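Glycosaminoglycan xylosylkinase (Hydra vulgaris, PDB 5XOM) is a Fam20-family kinase that probably phosphorylates the xylose of the glycosaminoglycan linker on proteoglycans. Local coordinates at residues A96-D101 and R156-A161; D130-E135 and D350-I355; A162-V167 and T174-D179; L184-K189 and V204-A209. One frame throughout, in Å; residues are numbered along the deposited sequence.

Contact 1: residues A96-D101 and R156-A161; sequences AMFSLD and RYINLA
Phe98 and Ile158 reach for each other from strands 96-100 and 153-159, which belong to one five-stranded antiparallel sheet but are not neighbours in it. Its strand order, 1-2-3-5-4, is consistent with the N-lobe sheet of the protein-kinase fold, to whose clan the Fam20 family belongs. Strands 106-112 and 205-212 lie between the two, and the closest CA pair across the segments, Phe98 CA to Ile158 CA, is 11.1 Å apart. Side chains alone make the contact. Both point toward the opposite segment and run antiparallel alongside one another, with Phe98 CE2 4.1 Å from Ile158 CD1. The approach of this methyl to the ring is oblique, a local hydrophobic touch and not a stack. In Ile158 the longer branch, CG1, stands anti to the carbonyl carbon (chi1 -57°), which carries CD1 out toward the phenyl ring.

A second, looser meeting runs alongside. Arg156 is stretched almost fully, its first four torsions all near 180°, and its NH1 comes within 4.5 Å of Leu100 CD2, the methyl approaching the guanidinium at a slant. The polar end of Arg156 is engaged elsewhere: NH2 forms a salt bridge with Glu163, while NH1 donates to the carbonyl oxygens of Met77 and Ala80. These bonds fix the buried group and probably balance its charge.

Strand 106-112 contributes side chains to the same layer: Phe110 stacks on the Phe98 ring and touches Ile158, and Val108 packs on Phe98 and Leu100. Ile82 and Ala85 of strand 82-86 also touch Phe98, and helix 160-164 follows directly on strand 153-159.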
loop_
_atom_site.group_PDB
_atom_site.type_symbol
_atom_site.label_atom_id
_atom_site.label_comp_id
_atom_site.label_asym_id
_atom_site.label_seq_id
_atom_site.Cartn_x
_atom_site.Cartn_y
_atom_site.Cartn_z
ATOM N N ALA A 96 -17.444 22.874 12.882
ATOM C CA ALA A 96 -16.373 23.842 12.740
ATOM C C ALA A 96 -15.433 23.365 11.642
ATOM O O ALA A 96 -15.507 22.222 11.183
ATOM C CB ALA A 96 -15.606 24.050 14.055
ATOM N N MET A 97 -14.550 24.253 11.208
ATOM C CA MET A 97 -13.534 23.920 10.219
ATOM C C MET A 97 -12.174 24.257 10.823
ATOM O O MET A 97 -11.968 25.381 11.291
ATOM C CB MET A 97 -13.813 24.682 8.915
ATOM C CG MET A 97 -12.984 24.311 7.690
ATOM S SD MET A 97 -11.197 24.520 7.823
ATOM C CE MET A 97 -10.981 26.167 7.180
ATOM N N PHE A 98 -11.274 23.275 10.869
ATOM C CA PHE A 98 -9.928 23.454 11.400
ATOM C C PHE A 98 -8.901 23.396 10.277
ATOM O O PHE A 98 -8.998 22.561 9.374
ATOM C CB PHE A 98 -9.570 22.374 12.429
ATOM C CG PHE A 98 -10.402 22.413 13.684
ATOM C CD1 PHE A 98 -11.123 23.540 14.036
ATOM C CD2 PHE A 98 -10.438 21.307 14.527
ATOM C CE1 PHE A 98 -11.877 23.566 15.206
ATOM C CE2 PHE A 98 -11.188 21.326 15.695
ATOM C CZ PHE A 98 -11.906 22.454 16.034
ATOM N N SER A 99 -7.910 24.274 10.340
ATOM C CA SER A 99 -6.730 24.198 9.492
ATOM C C SER A 99 -5.625 23.503 10.277
ATOM O O SER A 99 -5.228 23.988 11.336
ATOM C CB SER A 99 -6.281 25.586 9.058
ATOM O OG SER A 99 -7.247 26.147 8.196
ATOM N N LEU A 100 -5.142 22.368 9.767
ATOM C CA LEU A 100 -4.059 21.656 10.423
ATOM C C LEU A 100 -2.715 21.996 9.790
ATOM O O LEU A 100 -2.598 22.163 8.567
ATOM C CB LEU A 100 -4.269 20.140 10.386
ATOM C CG LEU A 100 -5.645 19.676 10.861
ATOM C CD1 LEU A 100 -5.796 18.182 10.622
ATOM C CD2 LEU A 100 -5.881 20.071 12.327
ATOM N N ASP A 101 -1.694 22.078 10.640
ATOM C CA ASP A 101 -0.366 22.515 10.242
ATOM C C ASP A 101 0.310 21.455 9.379
ATOM O O ASP A 101 -0.049 20.271 9.397
ATOM C CB ASP A 101 0.474 22.821 11.478
ATOM C CG ASP A 101 1.574 23.828 11.205
ATOM O OD1 ASP A 101 1.639 24.355 10.077
ATOM O OD2 ASP A 101 2.360 24.110 12.137
ATOM N N ARG A 156 -10.963 12.651 18.070
ATOM C CA ARG A 156 -9.950 13.426 18.766
ATOM C C ARG A 156 -10.562 14.202 19.918
ATOM O O ARG A 156 -11.685 14.698 19.808
ATOM C CB ARG A 156 -9.276 14.390 17.798
ATOM C CG ARG A 156 -8.206 15.225 18.430
ATOM C CD ARG A 156 -7.352 15.848 17.339
ATOM N NE ARG A 156 -6.574 16.978 17.822
ATOM C CZ ARG A 156 -5.700 17.642 17.079
ATOM N NH1 ARG A 156 -5.460 17.308 15.806
ATOM N NH2 ARG A 156 -5.023 18.661 17.602
ATOM N N TYR A 157 -9.807 14.319 21.011
ATOM C CA TYR A 157 -10.175 15.163 22.143
ATOM C C TYR A 157 -9.511 16.523 21.977
ATOM O O TYR A 157 -8.281 16.620 21.990
ATOM C CB TYR A 157 -9.758 14.525 23.467
ATOM C CG TYR A 157 -10.419 13.192 23.756
ATOM C CD1 TYR A 157 -11.730 13.130 24.214
ATOM C CD2 TYR A 157 -9.720 12.000 23.599
ATOM C CE1 TYR A 157 -12.339 11.916 24.490
ATOM C CE2 TYR A 157 -10.319 10.777 23.878
ATOM C CZ TYR A 157 -11.627 10.745 24.322
ATOM O OH TYR A 157 -12.223 9.537 24.601
ATOM N N ILE A 158 -10.322 17.561 21.801
ATOM C CA ILE A 158 -9.848 18.913 21.516
ATOM C C ILE A 158 -9.906 19.739 22.791
ATOM O O ILE A 158 -10.971 19.859 23.407
ATOM C CB ILE A 158 -10.693 19.583 20.421
ATOM C CG1 ILE A 158 -10.701 18.747 19.133
ATOM C CG2 ILE A 158 -10.171 20.982 20.159
ATOM C CD1 ILE A 158 -9.388 18.758 18.380
ATOM N N ASN A 159 -8.776 20.326 23.184
ATOM C CA ASN A 159 -8.782 21.324 24.253
ATOM C C ASN A 159 -9.219 22.652 23.645
ATOM O O ASN A 159 -8.428 23.338 22.996
ATOM C CB ASN A 159 -7.405 21.447 24.896
ATOM C CG ASN A 159 -7.382 22.461 26.034
ATOM O OD1 ASN A 159 -7.989 23.529 25.958
ATOM N ND2 ASN A 159 -6.668 22.128 27.093
ATOM N N LEU A 160 -10.480 23.032 23.864
ATOM C CA LEU A 160 -10.995 24.238 23.223
ATOM C C LEU A 160 -10.242 25.479 23.686
ATOM O O LEU A 160 -9.978 26.383 22.886
ATOM C CB LEU A 160 -12.490 24.401 23.502
ATOM C CG LEU A 160 -13.452 23.368 22.920
ATOM C CD1 LEU A 160 -14.855 23.639 23.438
ATOM C CD2 LEU A 160 -13.412 23.395 21.390
ATOM N N ALA A 161 -9.867 25.531 24.968
ATOM C CA ALA A 161 -9.205 26.719 25.495
ATOM C C ALA A 161 -7.807 26.888 24.912
ATOM O O ALA A 161 -7.423 27.996 24.526
ATOM C CB ALA A 161 -9.146 26.655 27.023
#

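Contact 2: residues D130-E135 and D350-I355; sequences DRHNAE and DPIYPI
Asn133 ND2 donates to Ile355 O across 2.8 Å, joining the first turn of helix 132-144 to the loop before helix 358-382. The helix carries Glu135, salt-bridged to Lys111 of strand 106-112, a pairing consistent with the lysine-glutamate pair of the protein-kinase fold. The bond is nearly straight at the hydrogen (168°), and Ile355 O lies in the amide plane of Asn133. Asn133 CG sits between its backbone N and carbonyl carbon (chi1 63°), which brings ND2 to the Ile355 carbonyl. Ile355 answers with its CG2 methyl, 3.3 Å from Asn133 O. With an alanine here, the buried Ile355 carbonyl would probably lose its donor from the helix and this end of the loop would be freer to shift.

Beside this, Ile352 CD1 approaches the His132 ring obliquely, 3.6 Å from His132 CD2; His132 NE2 is hydrogen-bonded to Glu207 on strand 205-212. Ile352 is itself set by a type I turn from Asp350 to Tyr353, and Pro351 packs on Phe45 of the second subunit. Within that turn Asp350 OD2 closes an Asx turn by accepting from Ile352 N at 2.9 Å.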
loop_
_atom_site.group_PDB
_atom_site.type_symbol
_atom_site.label_atom_id
_atom_site.label_comp_id
_atom_site.label_asym_id
_atom_site.label_seq_id
_atom_site.Cartn_x
_atom_site.Cartn_y
_atom_site.Cartn_z
ATOM N N ASP A 130 -26.002 15.555 13.784
ATOM C CA ASP A 130 -24.923 14.700 13.302
ATOM C C ASP A 130 -24.254 13.982 14.473
ATOM O O ASP A 130 -23.935 14.605 15.490
ATOM C CB ASP A 130 -23.891 15.560 12.568
ATOM C CG ASP A 130 -24.270 15.837 11.128
ATOM O OD1 ASP A 130 -25.414 15.514 10.754
ATOM O OD2 ASP A 130 -23.446 16.425 10.386
ATOM N N ARG A 131 -24.035 12.672 14.323
ATOM C CA ARG A 131 -23.306 11.876 15.315
ATOM C C ARG A 131 -21.843 11.780 14.899
ATOM O O ARG A 131 -21.521 11.201 13.853
ATOM C CB ARG A 131 -23.888 10.470 15.474
ATOM C CG ARG A 131 -25.109 10.371 16.390
ATOM C CD ARG A 131 -26.328 11.032 15.788
ATOM N NE ARG A 131 -26.957 10.149 14.828
ATOM C CZ ARG A 131 -28.044 10.451 14.141
ATOM N NH1 ARG A 131 -28.666 11.618 14.292
ATOM N NH2 ARG A 131 -28.536 9.571 13.280
ATOM N N HIS A 132 -20.959 12.332 15.727
ATOM C CA HIS A 132 -19.534 12.325 15.413
ATOM C C HIS A 132 -18.991 10.904 15.324
ATOM O O HIS A 132 -18.134 10.612 14.485
ATOM C CB HIS A 132 -18.767 13.117 16.466
ATOM C CG HIS A 132 -18.618 12.390 17.767
ATOM N ND1 HIS A 132 -19.700 11.972 18.514
ATOM C CD2 HIS A 132 -17.517 11.979 18.441
ATOM C CE1 HIS A 132 -19.274 11.354 19.600
ATOM N NE2 HIS A 132 -17.952 11.345 19.582
ATOM N N ASN A 133 -19.448 10.015 16.206
ATOM C CA ASN A 133 -18.933 8.653 16.205
ATOM C C ASN A 133 -19.421 7.879 14.998
ATOM O O ASN A 133 -18.772 6.909 14.593
ATOM C CB ASN A 133 -19.330 7.924 17.495
ATOM C CG ASN A 133 -20.836 7.764 17.632
ATOM O OD1 ASN A 133 -21.593 8.723 17.458
ATOM N ND2 ASN A 133 -21.280 6.541 17.925
ATOM N N ALA A 134 -20.542 8.301 14.409
ATOM C CA ALA A 134 -21.035 7.659 13.197
ATOM C C ALA A 134 -20.106 7.915 12.018
ATOM O O ALA A 134 -19.904 7.024 11.185
ATOM C CB ALA A 134 -22.449 8.148 12.881
ATOM N N GLU A 135 -19.532 9.124 11.928
ATOM C CA GLU A 135 -18.577 9.409 10.860
ATOM C C GLU A 135 -17.377 8.477 10.942
ATOM O O GLU A 135 -16.899 7.979 9.918
ATOM C CB GLU A 135 -18.105 10.870 10.916
ATOM C CG GLU A 135 -19.154 11.915 10.538
ATOM C CD GLU A 135 -19.344 12.102 9.025
ATOM O OE1 GLU A 135 -18.918 11.238 8.223
ATOM O OE2 GLU A 135 -19.932 13.135 8.638
ATOM N N ASP A 350 -8.981 3.774 17.100
ATOM C CA ASP A 350 -9.233 5.209 17.077
ATOM C C ASP A 350 -9.145 5.782 18.492
ATOM O O ASP A 350 -9.483 5.094 19.458
ATOM C CB ASP A 350 -10.605 5.489 16.454
ATOM C CG ASP A 350 -10.945 6.969 16.415
ATOM O OD1 ASP A 350 -10.820 7.550 15.313
ATOM O OD2 ASP A 350 -11.320 7.557 17.453
ATOM N N PRO A 351 -8.641 7.013 18.644
ATOM C CA PRO A 351 -8.402 7.549 19.996
ATOM C C PRO A 351 -9.641 7.674 20.875
ATOM O O PRO A 351 -9.495 7.676 22.101
ATOM C CB PRO A 351 -7.775 8.924 19.719
ATOM C CG PRO A 351 -7.073 8.751 18.412
ATOM C CD PRO A 351 -7.965 7.820 17.608
ATOM N N ILE A 352 -10.848 7.775 20.330
ATOM C CA ILE A 352 -12.004 7.974 21.198
ATOM C C ILE A 352 -12.836 6.698 21.323
ATOM O O ILE A 352 -13.970 6.740 21.793
ATOM C CB ILE A 352 -12.857 9.171 20.746
ATOM C CG1 ILE A 352 -13.616 8.859 19.458
ATOM C CG2 ILE A 352 -11.974 10.420 20.570
ATOM C CD1 ILE A 352 -14.586 9.959 19.048
ATOM N N TYR A 353 -12.268 5.558 20.935
ATOM C CA TYR A 353 -12.894 4.240 21.107
ATOM C C TYR A 353 -13.290 3.974 22.561
ATOM O O TYR A 353 -12.553 4.359 23.476
ATOM C CB TYR A 353 -11.919 3.161 20.616
ATOM C CG TYR A 353 -12.417 1.743 20.739
ATOM C CD1 TYR A 353 -13.168 1.165 19.727
ATOM C CD2 TYR A 353 -12.116 0.973 21.863
ATOM C CE1 TYR A 353 -13.620 -0.142 19.828
ATOM C CE2 TYR A 353 -12.568 -0.332 21.977
ATOM C CZ TYR A 353 -13.318 -0.882 20.956
ATOM O OH TYR A 353 -13.773 -2.178 21.057
ATOM N N PRO A 354 -14.419 3.270 22.803
ATOM C CA PRO A 354 -15.414 2.664 21.887
ATOM C C PRO A 354 -16.156 3.652 20.990
ATOM O O PRO A 354 -16.553 4.733 21.434
ATOM C CB PRO A 354 -16.413 1.965 22.831
ATOM C CG PRO A 354 -15.864 2.062 24.195
ATOM C CD PRO A 354 -14.700 2.993 24.222
ATOM N N ILE A 355 -16.345 3.261 19.733
ATOM C CA ILE A 355 -17.015 4.099 18.744
ATOM C C ILE A 355 -18.501 3.771 18.659
ATOM O O ILE A 355 -19.337 4.674 18.564
ATOM C CB ILE A 355 -16.328 3.929 17.373
ATOM C CG1 ILE A 355 -14.834 4.272 17.467
ATOM C CG2 ILE A 355 -17.023 4.770 16.315
ATOM C CD1 ILE A 355 -14.542 5.644 18.013
#

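Contact 3: residues A162-V167 and T174-D179; sequences AEVLPV and TTFIKD
The small three-stranded antiparallel sheet begins with strand 176-178, and its Phe176 packs against the end of helix 160-164, where the chain tightens into a 3-10 turn at Leu165 and Pro166. At the heart of the contact is a CH-pi interaction. Leu165 places its CD2 methyl over the middle of one face of the phenyl ring, 3.6 Å from the ring centroid and only 4° off the normal. All six ring carbons are therefore almost equally distant from this methyl, CD1 of Phe176 being 3.8 Å from Leu165 CD2.

Val164 comes in obliquely at the far end of the ring. Its CG1 branch is anti to the backbone N (chi1 172°) and ends 3.9 Å from Phe176 CZ, so two consecutive residues meet different parts of one aromatic group. Losing the Phe176 ring to an alanine here is likely to leave the Leu165 methyl without its flat partner and open a gap beside Val164.

Around the ring, Phe186 of strand 184-186 meets it with the planes inclined at about 35°, and Leu184 touches both Phe176 and Leu165. Val164 also packs on Ile158, tying the helix back to strand 153-159. The turn is spanned by a backbone bond from Val167 N to Val164 O, 3.0 Å long.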
loop_
_atom_site.group_PDB
_atom_site.type_symbol
_atom_site.label_atom_id
_atom_site.label_comp_id
_atom_site.label_asym_id
_atom_site.label_seq_id
_atom_site.Cartn_x
_atom_site.Cartn_y
_atom_site.Cartn_z
ATOM N N ALA A 162 -7.035 25.804 24.821
ATOM C CA ALA A 162 -5.654 25.902 24.361
ATOM C C ALA A 162 -5.503 25.827 22.845
ATOM O O ALA A 162 -4.598 26.462 22.294
ATOM C CB ALA A 162 -4.805 24.797 25.000
ATOM N N GLU A 163 -6.366 25.087 22.148
ATOM C CA GLU A 163 -6.164 24.820 20.728
ATOM C C GLU A 163 -7.073 25.604 19.796
ATOM O O GLU A 163 -6.656 25.913 18.680
ATOM C CB GLU A 163 -6.367 23.331 20.429
ATOM C CG GLU A 163 -5.482 22.381 21.204
ATOM C CD GLU A 163 -5.712 20.937 20.788
ATOM O OE1 GLU A 163 -5.171 20.523 19.740
ATOM O OE2 GLU A 163 -6.447 20.216 21.497
ATOM N N VAL A 164 -8.298 25.919 20.199
ATOM C CA VAL A 164 -9.267 26.540 19.302
ATOM C C VAL A 164 -9.388 28.040 19.545
ATOM O O VAL A 164 -9.254 28.836 18.614
ATOM C CB VAL A 164 -10.636 25.836 19.422
ATOM C CG1 VAL A 164 -11.691 26.593 18.634
ATOM C CG2 VAL A 164 -10.527 24.408 18.922
ATOM N N LEU A 165 -9.646 28.445 20.788
ATOM C CA LEU A 165 -9.864 29.863 21.067
ATOM C C LEU A 165 -8.735 30.781 20.607
ATOM O O LEU A 165 -9.043 31.838 20.032
ATOM C CB LEU A 165 -10.139 30.071 22.563
ATOM C CG LEU A 165 -11.520 29.670 23.076
ATOM C CD1 LEU A 165 -11.663 30.038 24.549
ATOM C CD2 LEU A 165 -12.608 30.335 22.246
ATOM N N PRO A 166 -7.447 30.470 20.798
ATOM C CA PRO A 166 -6.412 31.425 20.367
ATOM C C PRO A 166 -6.247 31.545 18.857
ATOM O O PRO A 166 -5.468 32.397 18.414
ATOM C CB PRO A 166 -5.124 30.888 21.019
ATOM C CG PRO A 166 -5.433 29.532 21.505
ATOM C CD PRO A 166 -6.900 29.381 21.631
ATOM N N VAL A 167 -6.957 30.759 18.044
ATOM C CA VAL A 167 -6.830 30.863 16.592
ATOM C C VAL A 167 -8.206 30.920 15.950
ATOM O O VAL A 167 -8.334 30.789 14.729
ATOM C CB VAL A 167 -6.020 29.693 15.994
ATOM C CG1 VAL A 167 -4.597 29.667 16.542
ATOM C CG2 VAL A 167 -6.731 28.363 16.235
ATOM N N THR A 174 -17.384 34.226 18.673
ATOM C CA THR A 174 -18.522 34.896 19.300
ATOM C C THR A 174 -19.669 33.955 19.635
ATOM O O THR A 174 -20.664 34.421 20.203
ATOM C CB THR A 174 -19.056 36.021 18.408
ATOM O OG1 THR A 174 -19.583 35.468 17.190
ATOM C CG2 THR A 174 -17.953 37.005 18.074
ATOM N N THR A 175 -19.578 32.663 19.317
ATOM C CA THR A 175 -20.617 31.713 19.701
ATOM C C THR A 175 -20.156 30.795 20.824
ATOM O O THR A 175 -20.836 29.809 21.129
ATOM C CB THR A 175 -21.084 30.883 18.496
ATOM O OG1 THR A 175 -20.049 29.981 18.090
ATOM C CG2 THR A 175 -21.437 31.784 17.328
ATOM N N PHE A 176 -19.018 31.092 21.448
ATOM C CA PHE A 176 -18.599 30.352 22.626
ATOM C C PHE A 176 -19.346 30.854 23.853
ATOM O O PHE A 176 -19.490 32.064 24.057
ATOM C CB PHE A 176 -17.093 30.470 22.835
ATOM C CG PHE A 176 -16.307 29.461 22.058
ATOM C CD1 PHE A 176 -16.026 29.663 20.719
ATOM C CD2 PHE A 176 -15.884 28.291 22.657
ATOM C CE1 PHE A 176 -15.313 28.727 20.003
ATOM C CE2 PHE A 176 -15.172 27.352 21.945
ATOM C CZ PHE A 176 -14.884 27.569 20.620
ATOM N N ILE A 177 -19.837 29.918 24.663
ATOM C CA ILE A 177 -20.562 30.223 25.890
ATOM C C ILE A 177 -20.202 29.172 26.930
ATOM O O ILE A 177 -19.544 28.174 26.634
ATOM C CB ILE A 177 -22.094 30.240 25.691
ATOM C CG1 ILE A 177 -22.581 28.850 25.271
ATOM C CG2 ILE A 177 -22.521 31.302 24.686
ATOM C CD1 ILE A 177 -24.089 28.742 25.168
ATOM N N LYS A 178 -20.654 29.400 28.160
ATOM C CA LYS A 178 -20.605 28.382 29.196
ATOM C C LYS A 178 -22.019 27.918 29.505
ATOM O O LYS A 178 -22.973 28.694 29.427
ATOM C CB LYS A 178 -19.922 28.889 30.475
ATOM C CG LYS A 178 -18.503 29.378 30.260
ATOM C CD LYS A 178 -17.989 30.209 31.426
ATOM C CE LYS A 178 -18.103 29.507 32.757
ATOM N NZ LYS A 178 -17.565 30.381 33.839
ATOM N N ASP A 179 -22.149 26.635 29.828
ATOM C CA ASP A 179 -23.432 26.084 30.230
ATOM C C ASP A 179 -23.602 26.228 31.744
ATOM O O ASP A 179 -22.753 26.796 32.437
ATOM C CB ASP A 179 -23.569 24.642 29.729
ATOM C CG ASP A 179 -22.691 23.648 30.481
ATOM O OD1 ASP A 179 -21.983 24.031 31.442
ATOM O OD2 ASP A 179 -22.702 22.461 30.093
#

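Contact 4: residues L184-K189 and V204-A209; sequences LCFYGK and VTMEGA
A sulfur lies at the edge of an aromatic ring here: Met206 SD is 5.0 Å from the centroid of the Phe186 ring and 75° off its normal, a Met-aromatic contact. The two residues belong to different sheets, Phe186 to strand 184-186 of the three-stranded one and Met206 to strand 205-212 of the five-stranded one, and their side chains cross at about a right angle. Met206 runs straight out from its strand, CG anti to the backbone N (chi1 177°), and then bends at the sulfur (chi3 -93°), which turns the terminal methyl onto the ring. There Met206 CE lies 3.6 Å from Phe186 CE1, while SD sits 3.7 Å from that same carbon. The methyl comes in obliquely. Phe186 CG is held between its backbone N and carbonyl carbon, bringing the ring round to Met206.

At the other end of the segments Leu184 CB and Val204 CG1 touch at 4.4 Å, where the CA atoms of the two segments come closest. An N-acetylglucosamine, probably part of an attached glycan, lies about 6 Å from the side chain of Val204. Cys185, between the two apolar residues of its strand, points away from the 204-209 segment and forms a disulfide with Cys200. Further in, Met206 packs on Phe110 and Pro112 of strand 106-112.

The small sheet is thus held against the large one here by dispersion and a weakly polar sulfur-ring attraction, while the Cys185-Cys200 disulfide braces the small sheet itself, between strands 184-186 and 199-200.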
loop_
_atom_site.group_PDB
_atom_site.type_symbol
_atom_site.label_atom_id
_atom_site.label_comp_id
_atom_site.label_asym_id
_atom_site.label_seq_id
_atom_site.Cartn_x
_atom_site.Cartn_y
_atom_site.Cartn_z
ATOM N N LEU A 184 -17.290 24.759 28.785
ATOM C CA LEU A 184 -17.131 25.639 27.637
ATOM C C LEU A 184 -17.805 25.002 26.433
ATOM O O LEU A 184 -17.590 23.818 26.146
ATOM C CB LEU A 184 -15.649 25.905 27.364
ATOM C CG LEU A 184 -15.294 26.756 26.148
ATOM C CD1 LEU A 184 -15.946 28.131 26.239
ATOM C CD2 LEU A 184 -13.780 26.896 26.067
ATOM N N CYS A 185 -18.634 25.780 25.740
ATOM C CA CYS A 185 -19.448 25.295 24.632
ATOM C C CYS A 185 -19.367 26.282 23.477
ATOM O O CYS A 185 -18.879 27.403 23.629
ATOM C CB CYS A 185 -20.914 25.115 25.043
ATOM S SG CYS A 185 -21.220 24.392 26.679
ATOM N N PHE A 186 -19.856 25.860 22.311
ATOM C CA PHE A 186 -20.120 26.805 21.234
ATOM C C PHE A 186 -21.343 26.335 20.457
ATOM O O PHE A 186 -21.663 25.144 20.442
ATOM C CB PHE A 186 -18.903 27.009 20.306
ATOM C CG PHE A 186 -18.609 25.854 19.377
ATOM C CD1 PHE A 186 -17.787 24.803 19.773
ATOM C CD2 PHE A 186 -19.111 25.854 18.084
ATOM C CE1 PHE A 186 -17.503 23.753 18.905
ATOM C CE2 PHE A 186 -18.833 24.812 17.208
ATOM C CZ PHE A 186 -18.027 23.760 17.620
ATOM N N TYR A 187 -22.055 27.289 19.843
ATOM C CA TYR A 187 -23.295 26.976 19.142
ATOM C C TYR A 187 -23.316 27.320 17.654
ATOM O O TYR A 187 -24.310 27.007 16.993
ATOM C CB TYR A 187 -24.489 27.652 19.832
ATOM C CG TYR A 187 -24.455 29.161 19.878
ATOM C CD1 TYR A 187 -24.915 29.920 18.807
ATOM C CD2 TYR A 187 -24.008 29.831 21.012
ATOM C CE1 TYR A 187 -24.903 31.303 18.852
ATOM C CE2 TYR A 187 -23.992 31.212 21.068
ATOM C CZ TYR A 187 -24.441 31.945 19.986
ATOM O OH TYR A 187 -24.425 33.323 20.037
ATOM N N GLY A 188 -22.273 27.949 17.105
ATOM C CA GLY A 188 -22.164 28.155 15.658
ATOM C C GLY A 188 -23.146 29.177 15.092
ATOM O O GLY A 188 -23.864 29.870 15.814
ATOM N N LYS A 189 -23.153 29.268 13.751
ATOM C CA LYS A 189 -24.012 30.218 13.046
ATOM C C LYS A 189 -24.777 29.607 11.873
ATOM O O LYS A 189 -25.208 30.341 10.974
ATOM C CB LYS A 189 -23.192 31.418 12.569
ATOM C CG LYS A 189 -22.678 32.259 13.714
ATOM C CD LYS A 189 -21.864 33.441 13.243
ATOM C CE LYS A 189 -21.532 34.324 14.428
ATOM N NZ LYS A 189 -22.801 34.774 15.080
ATOM N N VAL A 204 -13.176 21.845 29.470
ATOM C CA VAL A 204 -12.762 22.443 28.203
ATOM C C VAL A 204 -12.377 21.415 27.149
ATOM O O VAL A 204 -11.955 21.804 26.053
ATOM C CB VAL A 204 -11.614 23.460 28.391
ATOM C CG1 VAL A 204 -12.016 24.560 29.360
ATOM C CG2 VAL A 204 -10.363 22.765 28.879
ATOM N N THR A 205 -12.508 20.124 27.428
ATOM C CA THR A 205 -12.076 19.076 26.501
ATOM C C THR A 205 -13.280 18.587 25.705
ATOM O O THR A 205 -14.206 17.995 26.271
ATOM C CB THR A 205 -11.413 17.926 27.255
ATOM O OG1 THR A 205 -10.305 18.449 28.006
ATOM C CG2 THR A 205 -10.908 16.850 26.292
ATOM N N MET A 206 -13.274 18.827 24.395
ATOM C CA MET A 206 -14.411 18.465 23.559
ATOM C C MET A 206 -14.046 17.311 22.635
ATOM O O MET A 206 -13.101 17.407 21.841
ATOM C CB MET A 206 -14.915 19.668 22.764
ATOM C CG MET A 206 -16.063 19.345 21.822
ATOM S SD MET A 206 -16.490 20.736 20.773
ATOM C CE MET A 206 -17.771 21.489 21.723
ATOM N N GLU A 207 -14.807 16.228 22.751
ATOM C CA GLU A 207 -14.679 15.070 21.884
ATOM C C GLU A 207 -15.370 15.338 20.552
ATOM O O GLU A 207 -16.454 15.931 20.508
ATOM C CB GLU A 207 -15.300 13.852 22.579
ATOM C CG GLU A 207 -15.289 12.556 21.791
ATOM C CD GLU A 207 -16.073 11.440 22.481
ATOM O OE1 GLU A 207 -16.675 10.605 21.774
ATOM O OE2 GLU A 207 -16.105 11.406 23.729
ATOM N N GLY A 208 -14.748 14.888 19.468
ATOM C CA GLY A 208 -15.376 15.019 18.169
ATOM C C GLY A 208 -14.649 14.208 17.117
ATOM O O GLY A 208 -13.712 13.465 17.413
ATOM N N ALA A 209 -15.102 14.366 15.875
ATOM C CA ALA A 209 -14.532 13.686 14.721
ATOM C C ALA A 209 -13.996 14.714 13.736
ATOM O O ALA A 209 -14.618 15.758 13.519
ATOM C CB ALA A 209 -15.579 12.794 14.030
#

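In the fold
Contacts 1, 3 and 4 form one cluster, with centres 8 to 11 Å apart; the centre of contact 2 lies 15 to 22 Å from theirs, yet it touches contacts 1 and 4, Ile352 packing on Arg156 and Tyr157 and His132 meeting Glu207. Contact 1 spans the five-stranded sheet; contact 4 joins that sheet to the three-stranded one, which contact 3 ties to helix 160-164. Strands 153-159 and 205-212 link contacts 1 and 4, strands 176-178 and 184-186 contacts 3 and 4. Along the chain contacts 1, 3 and 4 come in series. Contact 2 encloses contacts 3 and 4, crosses contact 1, and joins the start of helix 132-144 to the loop between helices 339-347 and 358-382, consistent with a kinase-like fold.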